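Local coordinates for protein putative TetR-family transcriptional regulator (Syntrophomonas wolfei subsp. wolfei, PDB 3LWJ) that probably binds DNA through a TetR-type helix-turn-helix domain and regulates transcription, at residues I17-Y31 / D55-F67. Sequence-based numbering, arbitrary orientation.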
# COMPACT_ATOMS: atom_id res chain seq x y z
N ILE A 17 -28.09 7.09 -4.14
CA ILE A 17 -27.06 7.88 -4.86
C ILE A 17 -25.68 7.20 -4.70
O ILE A 17 -24.92 7.08 -5.67
CB ILE A 17 -27.02 9.38 -4.44
CG1 ILE A 17 -28.36 10.08 -4.71
CG2 ILE A 17 -25.95 10.13 -5.21
CD1 ILE A 17 -28.54 11.38 -3.90
N LEU A 18 -25.39 6.73 -3.49
CA LEU A 18 -24.13 6.01 -3.19
C LEU A 18 -23.99 4.69 -3.95
O LEU A 18 -22.92 4.41 -4.48
CB LEU A 18 -23.98 5.79 -1.67
CG LEU A 18 -23.93 7.05 -0.80
CD1 LEU A 18 -23.86 6.68 0.68
CD2 LEU A 18 -22.77 7.99 -1.18
N THR A 19 -25.04 3.88 -4.02
CA THR A 19 -24.96 2.60 -4.75
C THR A 19 -24.71 2.84 -6.23
O THR A 19 -23.80 2.24 -6.83
CB THR A 19 -26.22 1.72 -4.58
OG1 THR A 19 -26.67 1.78 -3.22
CG2 THR A 19 -25.91 0.26 -4.94
N CYS A 20 -25.50 3.75 -6.82
CA CYS A 20 -25.35 4.12 -8.24
C CYS A 20 -23.96 4.69 -8.57
O CYS A 20 -23.40 4.42 -9.63
CB CYS A 20 -26.41 5.15 -8.67
SG CYS A 20 -28.11 4.55 -8.63
N SER A 21 -23.43 5.50 -7.65
CA SER A 21 -22.12 6.12 -7.82
C SER A 21 -21.03 5.03 -7.82
O SER A 21 -20.14 5.02 -8.68
CB SER A 21 -21.85 7.14 -6.69
OG SER A 21 -22.72 8.24 -6.74
N LEU A 22 -21.13 4.12 -6.86
CA LEU A 22 -20.24 2.98 -6.79
C LEU A 22 -20.30 2.22 -8.12
O LEU A 22 -19.26 1.98 -8.74
CB LEU A 22 -20.62 2.09 -5.60
CG LEU A 22 -19.58 1.33 -4.78
CD1 LEU A 22 -18.25 2.07 -4.67
CD2 LEU A 22 -20.20 1.04 -3.38
N ASP A 23 -21.50 1.88 -8.59
CA ASP A 23 -21.62 1.10 -9.83
C ASP A 23 -20.97 1.79 -11.03
O ASP A 23 -20.30 1.14 -11.83
CB ASP A 23 -23.09 0.79 -10.19
CG ASP A 23 -23.79 -0.11 -9.14
OD1 ASP A 23 -23.11 -0.68 -8.26
OD2 ASP A 23 -25.02 -0.21 -9.18
N LEU A 24 -21.21 3.10 -11.16
CA LEU A 24 -20.63 3.89 -12.26
C LEU A 24 -19.09 4.00 -12.15
O LEU A 24 -18.36 3.98 -13.16
CB LEU A 24 -21.28 5.29 -12.33
CG LEU A 24 -22.66 5.45 -12.99
CD1 LEU A 24 -23.22 6.82 -12.63
CD2 LEU A 24 -22.59 5.30 -14.51
N PHE A 25 -18.59 4.13 -10.92
CA PHE A 25 -17.15 4.19 -10.69
C PHE A 25 -16.49 2.88 -11.19
O PHE A 25 -15.50 2.93 -11.92
CB PHE A 25 -16.82 4.41 -9.19
CG PHE A 25 -17.21 5.76 -8.63
CD1 PHE A 25 -17.52 6.83 -9.44
CD2 PHE A 25 -17.20 5.96 -7.26
CE1 PHE A 25 -17.86 8.03 -8.91
CE2 PHE A 25 -17.53 7.18 -6.72
CZ PHE A 25 -17.88 8.21 -7.53
N ILE A 26 -17.06 1.74 -10.80
CA ILE A 26 -16.62 0.41 -11.27
C ILE A 26 -16.71 0.26 -12.79
O ILE A 26 -15.80 -0.24 -13.42
CB ILE A 26 -17.48 -0.72 -10.64
CG1 ILE A 26 -17.18 -0.84 -9.14
CG2 ILE A 26 -17.23 -2.05 -11.36
CD1 ILE A 26 -15.78 -1.24 -8.83
N GLU A 27 -17.81 0.73 -13.39
CA GLU A 27 -18.08 0.51 -14.81
C GLU A 27 -17.31 1.43 -15.77
O GLU A 27 -16.83 0.98 -16.82
CB GLU A 27 -19.57 0.67 -15.05
CG GLU A 27 -20.00 0.49 -16.48
CD GLU A 27 -21.44 0.87 -16.69
OE1 GLU A 27 -22.29 0.42 -15.88
OE2 GLU A 27 -21.73 1.60 -17.66
N LYS A 28 -17.23 2.72 -15.43
CA LYS A 28 -16.60 3.74 -16.30
C LYS A 28 -15.24 4.23 -15.81
O LYS A 28 -14.50 4.87 -16.58
CB LYS A 28 -17.52 4.97 -16.44
CG LYS A 28 -18.95 4.71 -16.90
CD LYS A 28 -19.75 6.02 -17.02
CE LYS A 28 -19.01 7.07 -17.86
NZ LYS A 28 -19.89 8.19 -18.35
N GLY A 29 -14.93 3.96 -14.54
CA GLY A 29 -13.76 4.56 -13.86
C GLY A 29 -14.12 5.87 -13.13
O GLY A 29 -14.86 6.71 -13.66
N TYR A 30 -13.59 6.03 -11.92
CA TYR A 30 -13.89 7.16 -11.03
C TYR A 30 -13.77 8.54 -11.71
O TYR A 30 -14.65 9.39 -11.56
CB TYR A 30 -13.00 7.11 -9.77
CG TYR A 30 -13.25 8.27 -8.83
CD1 TYR A 30 -14.20 8.16 -7.82
CD2 TYR A 30 -12.62 9.50 -9.01
CE1 TYR A 30 -14.48 9.23 -6.98
CE2 TYR A 30 -12.89 10.58 -8.17
CZ TYR A 30 -13.84 10.44 -7.17
OH TYR A 30 -14.13 11.49 -6.31
N TYR A 31 -12.71 8.75 -12.47
CA TYR A 31 -12.46 10.04 -13.12
C TYR A 31 -13.33 10.29 -14.35
O TYR A 31 -13.76 11.45 -14.59
CB TYR A 31 -10.98 10.19 -13.46
CG TYR A 31 -10.19 10.37 -12.20
CD1 TYR A 31 -10.29 11.57 -11.47
CD2 TYR A 31 -9.40 9.36 -11.69
CE1 TYR A 31 -9.59 11.76 -10.31
CE2 TYR A 31 -8.70 9.53 -10.51
CZ TYR A 31 -8.80 10.74 -9.82
OH TYR A 31 -8.10 10.92 -8.65
N ASP A 55 -20.33 17.39 -5.11
CA ASP A 55 -19.55 16.80 -6.23
C ASP A 55 -19.18 15.30 -5.99
O ASP A 55 -19.67 14.70 -5.03
CB ASP A 55 -18.31 17.67 -6.54
CG ASP A 55 -17.21 17.57 -5.51
OD1 ASP A 55 -17.21 16.65 -4.66
OD2 ASP A 55 -16.29 18.42 -5.57
N LYS A 56 -18.35 14.69 -6.85
CA LYS A 56 -17.94 13.27 -6.67
C LYS A 56 -17.15 13.00 -5.38
O LYS A 56 -17.27 11.94 -4.77
CB LYS A 56 -17.08 12.77 -7.83
CG LYS A 56 -17.79 12.32 -9.06
CD LYS A 56 -16.80 11.67 -10.02
CE LYS A 56 -15.81 12.68 -10.61
NZ LYS A 56 -14.88 12.12 -11.61
N GLU A 57 -16.31 13.96 -5.01
CA GLU A 57 -15.47 13.78 -3.86
C GLU A 57 -16.30 13.75 -2.58
O GLU A 57 -15.94 13.07 -1.62
CB GLU A 57 -14.40 14.87 -3.79
CG GLU A 57 -13.27 14.66 -4.79
CD GLU A 57 -13.73 14.81 -6.24
OE1 GLU A 57 -14.40 15.82 -6.55
OE2 GLU A 57 -13.45 13.91 -7.07
N ASP A 58 -17.41 14.48 -2.56
CA ASP A 58 -18.35 14.40 -1.44
C ASP A 58 -18.92 12.98 -1.39
O ASP A 58 -19.15 12.45 -0.31
CB ASP A 58 -19.46 15.44 -1.57
CG ASP A 58 -18.99 16.85 -1.22
OD1 ASP A 58 -18.26 17.01 -0.22
OD2 ASP A 58 -19.35 17.81 -1.94
N ILE A 59 -19.15 12.38 -2.56
CA ILE A 59 -19.72 11.02 -2.59
C ILE A 59 -18.69 10.00 -2.06
O ILE A 59 -19.01 9.20 -1.18
CB ILE A 59 -20.27 10.63 -3.99
CG1 ILE A 59 -21.58 11.38 -4.24
CG2 ILE A 59 -20.53 9.14 -4.06
CD1 ILE A 59 -21.99 11.46 -5.67
N LEU A 60 -17.45 10.10 -2.55
CA LEU A 60 -16.36 9.25 -2.12
C LEU A 60 -16.17 9.39 -0.60
O LEU A 60 -16.08 8.37 0.07
CB LEU A 60 -15.07 9.57 -2.91
CG LEU A 60 -13.84 8.69 -2.65
CD1 LEU A 60 -14.13 7.25 -3.01
CD2 LEU A 60 -12.55 9.15 -3.35
N LYS A 61 -16.12 10.62 -0.04
CA LYS A 61 -15.97 10.77 1.44
C LYS A 61 -17.08 10.05 2.19
O LYS A 61 -16.84 9.44 3.24
CB LYS A 61 -15.95 12.26 1.91
CG LYS A 61 -14.64 13.05 1.63
CD LYS A 61 -14.65 14.51 2.22
CE LYS A 61 -13.95 15.58 1.30
NZ LYS A 61 -12.46 15.90 1.56
N ASN A 62 -18.30 10.17 1.68
CA ASN A 62 -19.46 9.56 2.31
C ASN A 62 -19.42 8.01 2.22
O ASN A 62 -19.74 7.33 3.18
CB ASN A 62 -20.77 10.15 1.75
CG ASN A 62 -21.13 11.52 2.39
OD1 ASN A 62 -22.01 11.60 3.23
ND2 ASN A 62 -20.44 12.60 1.99
N LEU A 63 -19.02 7.47 1.07
CA LEU A 63 -18.81 6.02 0.93
C LEU A 63 -17.76 5.52 1.93
O LEU A 63 -17.96 4.51 2.57
CB LEU A 63 -18.34 5.68 -0.50
CG LEU A 63 -19.40 5.76 -1.60
CD1 LEU A 63 -18.75 5.80 -2.96
CD2 LEU A 63 -20.38 4.61 -1.49
N LEU A 64 -16.67 6.25 2.10
CA LEU A 64 -15.60 5.82 2.98
C LEU A 64 -15.90 6.04 4.48
O LEU A 64 -15.43 5.26 5.34
CB LEU A 64 -14.28 6.49 2.62
CG LEU A 64 -13.69 6.18 1.24
CD1 LEU A 64 -12.56 7.18 0.88
CD2 LEU A 64 -13.18 4.75 1.17
N GLU A 65 -16.65 7.07 4.80
CA GLU A 65 -17.15 7.27 6.17
C GLU A 65 -18.00 6.10 6.66
O GLU A 65 -17.85 5.63 7.78
CB GLU A 65 -18.04 8.52 6.25
CG GLU A 65 -17.26 9.81 6.38
CD GLU A 65 -18.11 11.07 6.13
OE1 GLU A 65 -19.37 10.96 6.00
OE2 GLU A 65 -17.50 12.16 6.04
N ASP A 66 -18.94 5.67 5.82
CA ASP A 66 -19.78 4.53 6.11
C ASP A 66 -18.92 3.29 6.29
O ASP A 66 -19.17 2.49 7.16
CB ASP A 66 -20.75 4.31 4.97
CG ASP A 66 -21.87 5.37 4.93
OD1 ASP A 66 -21.84 6.29 5.78
OD2 ASP A 66 -22.77 5.30 4.07
N PHE A 67 -17.90 3.16 5.45
CA PHE A 67 -16.99 2.01 5.45
C PHE A 67 -16.20 1.95 6.76
O PHE A 67 -16.16 0.92 7.43
CB PHE A 67 -16.06 2.15 4.25
CG PHE A 67 -15.39 0.88 3.75
CD1 PHE A 67 -15.85 -0.41 4.05
CD2 PHE A 67 -14.29 1.01 2.89
CE1 PHE A 67 -15.21 -1.53 3.52
CE2 PHE A 67 -13.66 -0.10 2.36
CZ PHE A 67 -14.12 -1.38 2.68
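Tyr30 turns one ring face to the side chain of Lys56, whose CD lies 4.3 Å above the ring plane toward its rim, while Glu57 OE2 sits at the ring edge, close to the plane. The Phe25 ring is covered on one face by Tyr30 CD1, over its centre, and on the other by the Ser21 carbonyl oxygen; Lys56 CD, Ile59 CG2 and Leu63 CD1 approach it obliquely. With CG anti to the backbone N (chi1 179°), the Tyr30 ring reaches helix 56-79, and its OH donates to Glu57 OE2 at 2.6 Å. That oxygen is met from above the carboxylate plane, which is turned 71° from the ring. Lys56 bends at chi3 and brings NZ to 2.7 Å from Tyr30 O; Thr33 O is a second acceptor for the ammonium. Cutting Tyr30 back to an alanine is likely to leave the Glu57 carboxylate without its hydroxyl donor and to uncover one face of Phe25. The segment axes cross at -106°, 10.4 Å apart, joining the first helix of the TetR-type DNA-binding domain to helix 56-79, which follows the predicted helix-turn-helix motif and, as in other TetR-family regulators, probably links the DNA-binding domain to the helical body of the chain. Here Leu18 is a knob among Ile59, Asn62, Leu63 and Asp66: its CD2 lies 3.8 Å from Ile59 CG2 and its CB equally far from Leu63 CD2. Ser21 OG, 3.5 Å from Ile59 CD1, is satisfied within its own helix by donating to Ile17 O. Asp66, which lines that hole, pairs through OD2 in a salt bridge with Arg14, an earlier residue of helix 10-28.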